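Local atomic coordinates of eukaryotic translation initiation factor 4E type 5 (Leishmania major, PDB entry 7KCJ), a protein that probably binds the 7-methylguanosine cap of messenger RNA and takes part in the initiation of translation. Residues Lys17-Phe22 and Thr47-Trp52; Ser97-Asn102 and Val157-Ser162; Leu104-Thr109 and His149-Arg154. One frame throughout, in Å; residues are numbered along the deposited sequence.

Contact 1: residues Lys17-Phe22 and Thr47-Trp52; sequences KWFVSF and TQKLDW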
loop_
_atom_site.group_PDB
_atom_site.type_symbol
_atom_site.label_atom_id
_atom_site.label_comp_id
_atom_site.label_asym_id
_atom_site.label_seq_id
_atom_site.Cartn_x
_atom_site.Cartn_y
_atom_site.Cartn_z
ATOM N N LYS A 17 12.279 9.551 2.225
ATOM C CA LYS A 17 11.028 10.210 1.828
ATOM C C LYS A 17 10.227 9.269 0.936
ATOM O O LYS A 17 10.793 8.392 0.281
ATOM C CB LYS A 17 11.278 11.565 1.147
ATOM C CG LYS A 17 12.433 11.531 0.145
ATOM C CD LYS A 17 12.574 12.813 -0.655
ATOM C CE LYS A 17 13.643 12.684 -1.715
ATOM N NZ LYS A 17 13.617 13.828 -2.667
ATOM N N TRP A 18 8.908 9.444 0.916
ATOM C CA TRP A 18 8.013 8.616 0.125
ATOM C C TRP A 18 7.172 9.523 -0.763
ATOM O O TRP A 18 6.670 10.535 -0.282
ATOM C CB TRP A 18 7.098 7.794 1.070
ATOM C CG TRP A 18 7.871 6.884 1.992
ATOM C CD1 TRP A 18 8.617 7.252 3.077
ATOM C CD2 TRP A 18 7.992 5.454 1.887
ATOM N NE1 TRP A 18 9.198 6.139 3.652
ATOM C CE2 TRP A 18 8.854 5.027 2.921
ATOM C CE3 TRP A 18 7.433 4.495 1.041
ATOM C CZ2 TRP A 18 9.179 3.681 3.114
ATOM C CZ3 TRP A 18 7.782 3.162 1.214
ATOM C CH2 TRP A 18 8.637 2.769 2.244
ATOM N N PHE A 19 7.036 9.191 -2.051
ATOM C CA PHE A 19 6.191 9.970 -2.947
ATOM C C PHE A 19 4.798 9.352 -3.010
ATOM O O PHE A 19 4.656 8.146 -3.210
ATOM C CB PHE A 19 6.785 10.087 -4.352
ATOM C CG PHE A 19 6.145 11.197 -5.146
ATOM C CD1 PHE A 19 6.550 12.508 -4.983
ATOM C CD2 PHE A 19 5.110 10.936 -6.028
ATOM C CE1 PHE A 19 5.946 13.539 -5.702
ATOM C CE2 PHE A 19 4.510 11.966 -6.745
ATOM C CZ PHE A 19 4.926 13.257 -6.574
ATOM N N VAL A 20 3.773 10.183 -2.853
ATOM C CA VAL A 20 2.385 9.733 -2.841
ATOM C C VAL A 20 1.715 10.100 -4.164
ATOM O O VAL A 20 1.862 11.222 -4.651
ATOM C CB VAL A 20 1.600 10.324 -1.640
ATOM C CG1 VAL A 20 0.248 9.644 -1.487
ATOM C CG2 VAL A 20 2.397 10.210 -0.339
ATOM N N SER A 21 1.011 9.151 -4.756
ATOM C CA SER A 21 0.289 9.382 -5.999
ATOM C C SER A 21 -1.009 8.582 -6.016
ATOM O O SER A 21 -1.137 7.566 -5.328
ATOM C CB SER A 21 1.158 9.061 -7.207
ATOM O OG SER A 21 1.491 7.691 -7.165
ATOM N N PHE A 22 -1.980 9.046 -6.785
ATOM C CA PHE A 22 -3.281 8.396 -6.850
ATOM C C PHE A 22 -3.594 7.987 -8.276
ATOM O O PHE A 22 -3.649 8.845 -9.147
ATOM C CB PHE A 22 -4.351 9.353 -6.304
ATOM C CG PHE A 22 -5.771 8.905 -6.526
ATOM C CD1 PHE A 22 -6.288 7.824 -5.839
ATOM C CD2 PHE A 22 -6.589 9.570 -7.410
ATOM C CE1 PHE A 22 -7.587 7.416 -6.041
ATOM C CE2 PHE A 22 -7.894 9.163 -7.604
ATOM C CZ PHE A 22 -8.379 8.087 -6.928
ATOM N N THR A 47 -2.179 8.914 -13.859
ATOM C CA THR A 47 -1.761 8.974 -12.470
ATOM C C THR A 47 -1.825 10.466 -12.041
ATOM O O THR A 47 -1.489 11.358 -12.841
ATOM C CB THR A 47 -0.309 8.432 -12.360
ATOM O OG1 THR A 47 -0.302 7.031 -12.649
ATOM C CG2 THR A 47 0.327 8.692 -10.985
ATOM N N GLN A 48 -2.327 10.737 -10.818
ATOM C CA GLN A 48 -2.421 12.082 -10.289
ATOM C C GLN A 48 -1.395 12.162 -9.175
ATOM O O GLN A 48 -1.543 11.477 -8.173
ATOM C CB GLN A 48 -3.840 12.335 -9.754
ATOM C CG GLN A 48 -4.943 11.929 -10.738
ATOM C CD GLN A 48 -6.338 12.308 -10.270
ATOM O OE1 GLN A 48 -6.531 12.856 -9.173
ATOM N NE2 GLN A 48 -7.340 12.021 -11.076
ATOM N N LYS A 49 -0.323 12.936 -9.371
ATOM C CA LYS A 49 0.728 13.055 -8.361
ATOM C C LYS A 49 0.316 13.931 -7.205
ATOM O O LYS A 49 -0.315 14.968 -7.402
ATOM C CB LYS A 49 2.023 13.622 -8.955
ATOM C CG LYS A 49 2.653 12.733 -10.017
ATOM C CD LYS A 49 4.022 13.252 -10.423
ATOM C CE LYS A 49 4.716 12.296 -11.382
ATOM N NZ LYS A 49 6.198 12.472 -11.410
ATOM N N LEU A 50 0.694 13.519 -5.989
ATOM C CA LEU A 50 0.431 14.340 -4.819
ATOM C C LEU A 50 1.783 15.008 -4.503
ATOM O O LEU A 50 2.165 15.894 -5.256
ATOM C CB LEU A 50 -0.224 13.557 -3.661
ATOM C CG LEU A 50 -1.726 13.227 -3.808
ATOM C CD1 LEU A 50 -1.962 12.028 -4.728
ATOM C CD2 LEU A 50 -2.369 12.988 -2.411
ATOM N N ASP A 51 2.562 14.536 -3.518
ATOM C CA ASP A 51 3.853 15.132 -3.179
ATOM C C ASP A 51 4.655 14.188 -2.246
ATOM O O ASP A 51 4.143 13.149 -1.813
ATOM C CB ASP A 51 3.605 16.474 -2.469
ATOM C CG ASP A 51 4.721 17.490 -2.591
ATOM O OD1 ASP A 51 5.820 17.122 -3.096
ATOM O OD2 ASP A 51 4.497 18.658 -2.200
ATOM N N TRP A 52 5.898 14.562 -1.925
ATOM C CA TRP A 52 6.743 13.815 -1.010
ATOM C C TRP A 52 6.234 13.960 0.412
ATOM O O TRP A 52 5.776 15.038 0.793
ATOM C CB TRP A 52 8.161 14.412 -1.009
ATOM C CG TRP A 52 8.907 14.279 -2.294
ATOM C CD1 TRP A 52 9.185 15.270 -3.193
ATOM C CD2 TRP A 52 9.503 13.080 -2.813
ATOM N NE1 TRP A 52 9.911 14.757 -4.248
ATOM C CE2 TRP A 52 10.118 13.414 -4.040
ATOM C CE3 TRP A 52 9.542 11.747 -2.377
ATOM C CZ2 TRP A 52 10.813 12.475 -4.803
ATOM C CZ3 TRP A 52 10.222 10.814 -3.136
ATOM C CH2 TRP A 52 10.871 11.183 -4.319
#

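Contact 2: residues Ser97-Asn102 and Val157-Ser162; sequences SRIMIN and VWLSDS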
loop_
_atom_site.group_PDB
_atom_site.type_symbol
_atom_site.label_atom_id
_atom_site.label_comp_id
_atom_site.label_asym_id
_atom_site.label_seq_id
_atom_site.Cartn_x
_atom_site.Cartn_y
_atom_site.Cartn_z
ATOM N N SER A 97 9.448 -9.684 -3.771
ATOM C CA SER A 97 8.146 -10.337 -3.744
ATOM C C SER A 97 7.124 -9.422 -3.023
ATOM O O SER A 97 7.455 -8.268 -2.711
ATOM C CB SER A 97 8.233 -11.734 -3.133
ATOM O OG SER A 97 8.647 -11.717 -1.776
ATOM N N ARG A 98 5.880 -9.896 -2.809
ATOM C CA ARG A 98 4.870 -9.049 -2.198
ATOM C C ARG A 98 4.048 -9.726 -1.115
ATOM O O ARG A 98 3.977 -10.953 -1.051
ATOM C CB ARG A 98 3.965 -8.449 -3.283
ATOM C CG ARG A 98 3.087 -9.469 -3.961
ATOM C CD ARG A 98 2.456 -8.927 -5.227
ATOM N NE ARG A 98 1.770 -9.992 -5.953
ATOM C CZ ARG A 98 0.593 -9.859 -6.557
ATOM N NH1 ARG A 98 -0.053 -8.698 -6.524
ATOM N NH2 ARG A 98 0.041 -10.891 -7.177
ATOM N N ILE A 99 3.443 -8.901 -0.245
ATOM C CA ILE A 99 2.555 -9.361 0.816
ATOM C C ILE A 99 1.224 -8.645 0.630
ATOM O O ILE A 99 1.196 -7.419 0.518
ATOM C CB ILE A 99 3.164 -9.109 2.229
ATOM C CG1 ILE A 99 4.365 -10.022 2.489
ATOM C CG2 ILE A 99 2.115 -9.284 3.318
ATOM C CD1 ILE A 99 5.166 -9.622 3.684
ATOM N N MET A 100 0.124 -9.402 0.532
ATOM C CA MET A 100 -1.207 -8.806 0.404
ATOM C C MET A 100 -1.934 -8.961 1.705
ATOM O O MET A 100 -1.967 -10.055 2.265
ATOM C CB MET A 100 -2.053 -9.469 -0.697
ATOM C CG MET A 100 -1.331 -9.699 -1.989
ATOM S SD MET A 100 -0.574 -8.336 -2.824
ATOM C CE MET A 100 -2.024 -7.715 -3.700
ATOM N N ILE A 101 -2.482 -7.864 2.210
ATOM C CA ILE A 101 -3.268 -7.856 3.438
ATOM C C ILE A 101 -4.659 -7.335 3.091
ATOM O O ILE A 101 -4.792 -6.161 2.730
ATOM C CB ILE A 101 -2.598 -6.952 4.501
ATOM C CG1 ILE A 101 -1.159 -7.399 4.791
ATOM C CG2 ILE A 101 -3.409 -6.916 5.787
ATOM C CD1 ILE A 101 -0.278 -6.319 5.080
ATOM N N ASN A 102 -5.688 -8.182 3.194
ATOM C CA ASN A 102 -7.071 -7.739 2.953
ATOM C C ASN A 102 -7.729 -7.390 4.278
ATOM O O ASN A 102 -7.688 -8.195 5.200
ATOM C CB ASN A 102 -7.882 -8.806 2.247
ATOM C CG ASN A 102 -7.385 -9.057 0.846
ATOM O OD1 ASN A 102 -7.708 -8.307 -0.079
ATOM N ND2 ASN A 102 -6.590 -10.099 0.665
ATOM N N VAL A 157 2.152 -4.774 -0.221
ATOM C CA VAL A 157 3.499 -4.322 0.149
ATOM C C VAL A 157 4.532 -4.978 -0.752
ATOM O O VAL A 157 4.550 -6.200 -0.825
ATOM C CB VAL A 157 3.813 -4.698 1.627
ATOM C CG1 VAL A 157 5.116 -4.046 2.084
ATOM C CG2 VAL A 157 2.654 -4.345 2.571
ATOM N N TRP A 158 5.414 -4.204 -1.404
ATOM C CA TRP A 158 6.472 -4.768 -2.256
ATOM C C TRP A 158 7.780 -4.767 -1.512
ATOM O O TRP A 158 8.219 -3.719 -1.042
ATOM C CB TRP A 158 6.645 -4.003 -3.581
ATOM C CG TRP A 158 5.478 -4.063 -4.536
ATOM C CD1 TRP A 158 4.316 -4.769 -4.390
ATOM C CD2 TRP A 158 5.367 -3.360 -5.782
ATOM N NE1 TRP A 158 3.489 -4.543 -5.467
ATOM C CE2 TRP A 158 4.114 -3.685 -6.338
ATOM C CE3 TRP A 158 6.212 -2.496 -6.494
ATOM C CZ2 TRP A 158 3.667 -3.138 -7.543
ATOM C CZ3 TRP A 158 5.779 -1.998 -7.715
ATOM C CH2 TRP A 158 4.523 -2.330 -8.228
ATOM N N LEU A 159 8.378 -5.944 -1.351
ATOM C CA LEU A 159 9.654 -6.078 -0.664
ATOM C C LEU A 159 10.762 -6.192 -1.708
ATOM O O LEU A 159 10.593 -6.906 -2.690
ATOM C CB LEU A 159 9.689 -7.334 0.226
ATOM C CG LEU A 159 8.416 -7.826 0.937
ATOM C CD1 LEU A 159 8.727 -8.948 1.828
ATOM C CD2 LEU A 159 7.821 -6.776 1.790
ATOM N N SER A 160 11.895 -5.538 -1.486
ATOM C CA SER A 160 13.029 -5.647 -2.416
ATOM C C SER A 160 13.787 -6.980 -2.254
ATOM O O SER A 160 14.454 -7.426 -3.196
ATOM C CB SER A 160 13.974 -4.463 -2.270
ATOM O OG SER A 160 14.563 -4.425 -0.981
ATOM N N ASP A 161 13.644 -7.643 -1.087
ATOM C CA ASP A 161 14.281 -8.935 -0.844
ATOM C C ASP A 161 13.236 -9.965 -0.396
ATOM O O ASP A 161 12.716 -9.877 0.715
ATOM C CB ASP A 161 15.403 -8.788 0.187
ATOM C CG ASP A 161 16.129 -10.068 0.536
ATOM O OD1 ASP A 161 15.912 -11.089 -0.156
ATOM O OD2 ASP A 161 16.921 -10.055 1.501
ATOM N N SER A 162 12.953 -10.945 -1.256
ATOM C CA SER A 162 11.979 -11.997 -1.013
ATOM C C SER A 162 12.343 -12.923 0.150
ATOM O O SER A 162 11.453 -13.549 0.723
ATOM C CB SER A 162 11.736 -12.809 -2.279
ATOM O OG SER A 162 12.871 -13.588 -2.609
#

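Contact 3: residues Leu104-Thr109 and His149-Arg154; sequences LKPPTT and HSEQIR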
loop_
_atom_site.group_PDB
_atom_site.type_symbol
_atom_site.label_atom_id
_atom_site.label_comp_id
_atom_site.label_asym_id
_atom_site.label_seq_id
_atom_site.Cartn_x
_atom_site.Cartn_y
_atom_site.Cartn_z
ATOM N N LEU A 104 -11.220 -6.430 5.928
ATOM C CA LEU A 104 -12.641 -6.473 5.614
ATOM C C LEU A 104 -13.528 -5.392 6.230
ATOM O O LEU A 104 -14.433 -4.921 5.551
ATOM C CB LEU A 104 -13.241 -7.854 5.986
ATOM C CG LEU A 104 -12.624 -9.136 5.394
ATOM C CD1 LEU A 104 -13.567 -10.302 5.560
ATOM C CD2 LEU A 104 -12.328 -9.003 3.926
ATOM N N LYS A 105 -13.360 -5.068 7.519
ATOM C CA LYS A 105 -14.287 -4.148 8.189
ATOM C C LYS A 105 -13.696 -3.458 9.423
ATOM O O LYS A 105 -12.706 -3.937 9.960
ATOM C CB LYS A 105 -15.528 -4.964 8.607
ATOM C CG LYS A 105 -15.195 -6.118 9.536
ATOM C CD LYS A 105 -16.430 -6.906 9.907
ATOM C CE LYS A 105 -16.075 -8.261 10.458
ATOM N NZ LYS A 105 -17.276 -9.029 10.866
ATOM N N PRO A 106 -14.287 -2.346 9.911
ATOM C CA PRO A 106 -13.764 -1.730 11.141
ATOM C C PRO A 106 -13.968 -2.633 12.348
ATOM O O PRO A 106 -14.905 -3.440 12.377
ATOM C CB PRO A 106 -14.607 -0.462 11.287
ATOM C CG PRO A 106 -15.876 -0.758 10.553
ATOM C CD PRO A 106 -15.467 -1.616 9.398
ATOM N N PRO A 107 -13.114 -2.493 13.382
ATOM C CA PRO A 107 -11.945 -1.598 13.474
ATOM C C PRO A 107 -10.681 -2.114 12.770
ATOM O O PRO A 107 -9.685 -1.406 12.730
ATOM C CB PRO A 107 -11.740 -1.476 14.985
ATOM C CG PRO A 107 -12.198 -2.803 15.536
ATOM C CD PRO A 107 -13.270 -3.316 14.595
ATOM N N THR A 108 -10.727 -3.329 12.204
ATOM C CA THR A 108 -9.580 -3.947 11.519
ATOM C C THR A 108 -9.023 -3.097 10.371
ATOM O O THR A 108 -7.806 -2.986 10.224
ATOM C CB THR A 108 -9.945 -5.367 11.075
ATOM O OG1 THR A 108 -10.346 -6.135 12.220
ATOM C CG2 THR A 108 -8.816 -6.043 10.340
ATOM N N THR A 109 -9.883 -2.502 9.568
ATOM C CA THR A 109 -9.451 -1.656 8.459
ATOM C C THR A 109 -8.579 -0.483 8.956
ATOM O O THR A 109 -7.461 -0.289 8.476
ATOM C CB THR A 109 -10.680 -1.149 7.698
ATOM O OG1 THR A 109 -11.638 -0.659 8.647
ATOM C CG2 THR A 109 -11.308 -2.221 6.840
ATOM N N HIS A 149 -19.105 -6.300 2.421
ATOM C CA HIS A 149 -18.132 -5.519 3.172
ATOM C C HIS A 149 -17.843 -4.189 2.475
ATOM O O HIS A 149 -16.911 -4.077 1.669
ATOM C CB HIS A 149 -16.852 -6.322 3.384
ATOM C CG HIS A 149 -17.083 -7.643 4.046
ATOM N ND1 HIS A 149 -17.418 -7.732 5.380
ATOM C CD2 HIS A 149 -17.048 -8.887 3.521
ATOM C CE1 HIS A 149 -17.541 -9.021 5.632
ATOM N NE2 HIS A 149 -17.333 -9.754 4.540
ATOM N N SER A 150 -18.653 -3.183 2.792
ATOM C CA SER A 150 -18.554 -1.865 2.191
ATOM C C SER A 150 -17.261 -1.081 2.524
ATOM O O SER A 150 -16.908 -0.167 1.782
ATOM C CB SER A 150 -19.788 -1.053 2.542
ATOM O OG SER A 150 -19.818 -0.787 3.935
ATOM N N GLU A 151 -16.559 -1.416 3.616
ATOM C CA GLU A 151 -15.311 -0.712 3.931
ATOM C C GLU A 151 -14.062 -1.537 3.637
ATOM O O GLU A 151 -12.980 -1.155 4.048
ATOM C CB GLU A 151 -15.307 -0.174 5.361
ATOM C CG GLU A 151 -16.504 0.724 5.626
ATOM C CD GLU A 151 -16.511 1.448 6.956
ATOM O OE1 GLU A 151 -15.429 1.592 7.565
ATOM O OE2 GLU A 151 -17.604 1.879 7.382
ATOM N N GLN A 152 -14.193 -2.630 2.893
ATOM C CA GLN A 152 -13.070 -3.491 2.566
ATOM C C GLN A 152 -12.002 -2.802 1.727
ATOM O O GLN A 152 -12.333 -2.091 0.774
ATOM C CB GLN A 152 -13.547 -4.746 1.841
ATOM C CG GLN A 152 -12.439 -5.772 1.636
ATOM C CD GLN A 152 -12.893 -6.980 0.849
ATOM O OE1 GLN A 152 -14.063 -7.077 0.398
ATOM N NE2 GLN A 152 -11.957 -7.911 0.637
ATOM N N ILE A 153 -10.725 -2.981 2.111
ATOM C CA ILE A 153 -9.561 -2.476 1.387
ATOM C C ILE A 153 -8.474 -3.568 1.292
ATOM O O ILE A 153 -8.487 -4.545 2.038
ATOM C CB ILE A 153 -8.990 -1.158 1.991
ATOM C CG1 ILE A 153 -8.347 -1.390 3.383
ATOM C CG2 ILE A 153 -10.047 -0.074 2.052
ATOM C CD1 ILE A 153 -7.757 -0.141 4.027
ATOM N N ARG A 154 -7.532 -3.398 0.355
ATOM C CA ARG A 154 -6.384 -4.293 0.243
ATOM C C ARG A 154 -5.110 -3.491 0.276
ATOM O O ARG A 154 -4.983 -2.536 -0.477
ATOM C CB ARG A 154 -6.408 -5.120 -1.047
ATOM C CG ARG A 154 -5.248 -6.134 -1.068
ATOM C CD ARG A 154 -5.043 -6.798 -2.403
ATOM N NE ARG A 154 -6.225 -7.478 -2.908
ATOM C CZ ARG A 154 -6.325 -7.978 -4.138
ATOM N NH1 ARG A 154 -5.322 -7.844 -5.004
ATOM N NH2 ARG A 154 -7.442 -8.584 -4.524
HETATM O O HOH W 1 -16.846 -3.486 5.730
HETATM O O HOH W 2 -12.808 1.563 7.868
#

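Contact 1: residues Lys17-Phe22 and Thr47-Trp52
A classic beta bulge, in which Leu50 and Asp51 both face Val20, interrupts the antiparallel pairing of Lys17-Phe22 with the outermost strand 48-55 of the eIF4E sheet. Val20 bonds to both bulge residues: its N donates to Asp51 O (3.2 Å), from well above that carbonyl's plane, and its O accepts from Leu50 N (2.9 Å). Beyond the bulge Phe22 and Gln48 form a hydrogen-bonded pair, linked in both directions between N and O. The indole of Trp52 is contacted on both faces. Phe19 CD1 sits 3.7 Å above the middle of one face, so that the phenyl edge meets the five-membered ring in a T-shaped stack with planes at 79°. Over the opposite face runs the extended chain of Lys17, with CD offset toward the rim and NZ 4.0 Å from the centroid of the six-membered ring, a cation-pi contact. Lys17 CG lies between N and the carbonyl carbon (chi1 43°), the start of the path over the indole. Phe19 CE2, at the ring edge, meets Lys49 CB at 3.7 Å, the two side chains crossing at about a right angle. Leu50 CD1 packs on Phe22 CB at 3.9 Å. Contacts on both faces probably limit the turning of the Trp52 ring, and its electron-rich face may stabilise the Lys17 ammonium electrostatically.

Contact 2: residues Ser97-Asn102 and Val157-Ser162
Four backbone hydrogen bonds join Ser97 and Ile99 to Leu159 and Val157 in two antiparallel hydrogen-bonded pairs. Ser97 N reaches Leu159 O at 3.2 Å, and Leu159 N answers to Ser97 O at 2.8 Å. In the next pair Ile99 N binds Val157 O and Val157 N binds Ile99 O. Val157 O is also approached by Arg98 CA at 3.2 Å, a CA-H...O contact within the intervening non-hydrogen-bonded pair of Arg98 and Trp158.

Apolar contacts are made by branch ends on the face carrying Ile99, Val157 and Leu159. Ile99 CD1 meets Leu159 CD1 at 4.1 Å, the two side chains crossing obliquely, while Ile101 CD1 comes to 4.3 Å from Val157 CG2. Past the strand end, Ser97 OG rests against Ser162 CB (3.3 Å), where the chain turns back over the start of the partner strand.

The other face carries Arg98 and Trp158. Arg98 CB touches Trp158 CD1 at 3.9 Å; CG lies between N and the carbonyl carbon (chi1 69°), the chain is extended to NE, and the guanidinium finds its partners outside the two segments. Arg98 NE donates to Ser192 O, and Arg98 NH1 forms a salt bridge with Glu156 OE1, which also accepts Trp158 NE1, so one carboxylate oxygen ties both side chains.

Helix 165-178 packs on Ile99 and Ile101, and helix 108-121 on Ile101 and Val157. Strand 136-143 flanks Val157-Leu159 in the sheet, and strand 186-191 pairs with the far side of Ser97-Asn102.

Contact 3: residues Leu104-Thr109 and His149-Arg154
Leu104 and Gln152 bring the two backbones together, their CA atoms 4.3 Å apart, where the start of the connection after strand 97-103 meets a type I beta turn running from His149 to Gln152. The segment Leu104-Thr109 leaves its strand, passes a cis peptide before Pro107 and enters a helix, the start of which is tied to the preceding loop by the bond from Thr109 N to Lys105 O. The link between the backbones runs through a water: it donates to Leu104 O (2.8 Å) and accepts from Glu151 N (3.0 Å), bridging the outgoing chain to the turn.

Leu104 divides its two methyl groups between two partners. CD1 lies over one face of the His149 imidazole, 4.2 Å from the ring centroid and offset toward the rim, in a CH-pi contact. CD2 lies against the amide end of Gln152, 3.5 Å from NE2, the two side chains running side by side in the same direction. Gln152 CG stands anti to the backbone N (chi1 -172°), and the extended chain beyond it follows the leucine. On the other flank Glu151 crosses Pro106 at about a right angle, with OE1 near CD and CG of the proline ring. The same Glu151 OE1 accepts a bond from a second water at 2.6 Å, and this water also bonds to Thr109 OG1, so that it holds the carboxylate to the threonine hydroxyl. Thr109 CG2 sits 3.4 Å from Glu151 O.

The arrangement belongs to the alpha+beta fold of the eIF4E family, a curved antiparallel sheet backed by helices: the loop leading from strand 97-103 into helix 108-121 packs, partly through water, on the hairpin connection between strands 136-143 and 153-159.

Overall arrangement
From the N terminus, contact 1 comes first: strand 13-23 and strand 48-55 close a loop containing helices 28-34 and 39-46 at one edge of the antiparallel sheet. The chain then runs on through strand 77-82 to residues 97-102, where contact 2 opens; it closes at 157-162. Contact 3, 104-109 with 149-154, is nested inside that loop, so strand 97-103 with its following helix and strand 153-159 are joined twice. Contacts 2 and 3 touch, with Asn102 OD1 3.3 Å from Arg154 NE, a probable hydrogen bond. Contact 1 stands apart, its centre about 20 Å from that of contact 2, yet belongs to the same sheet.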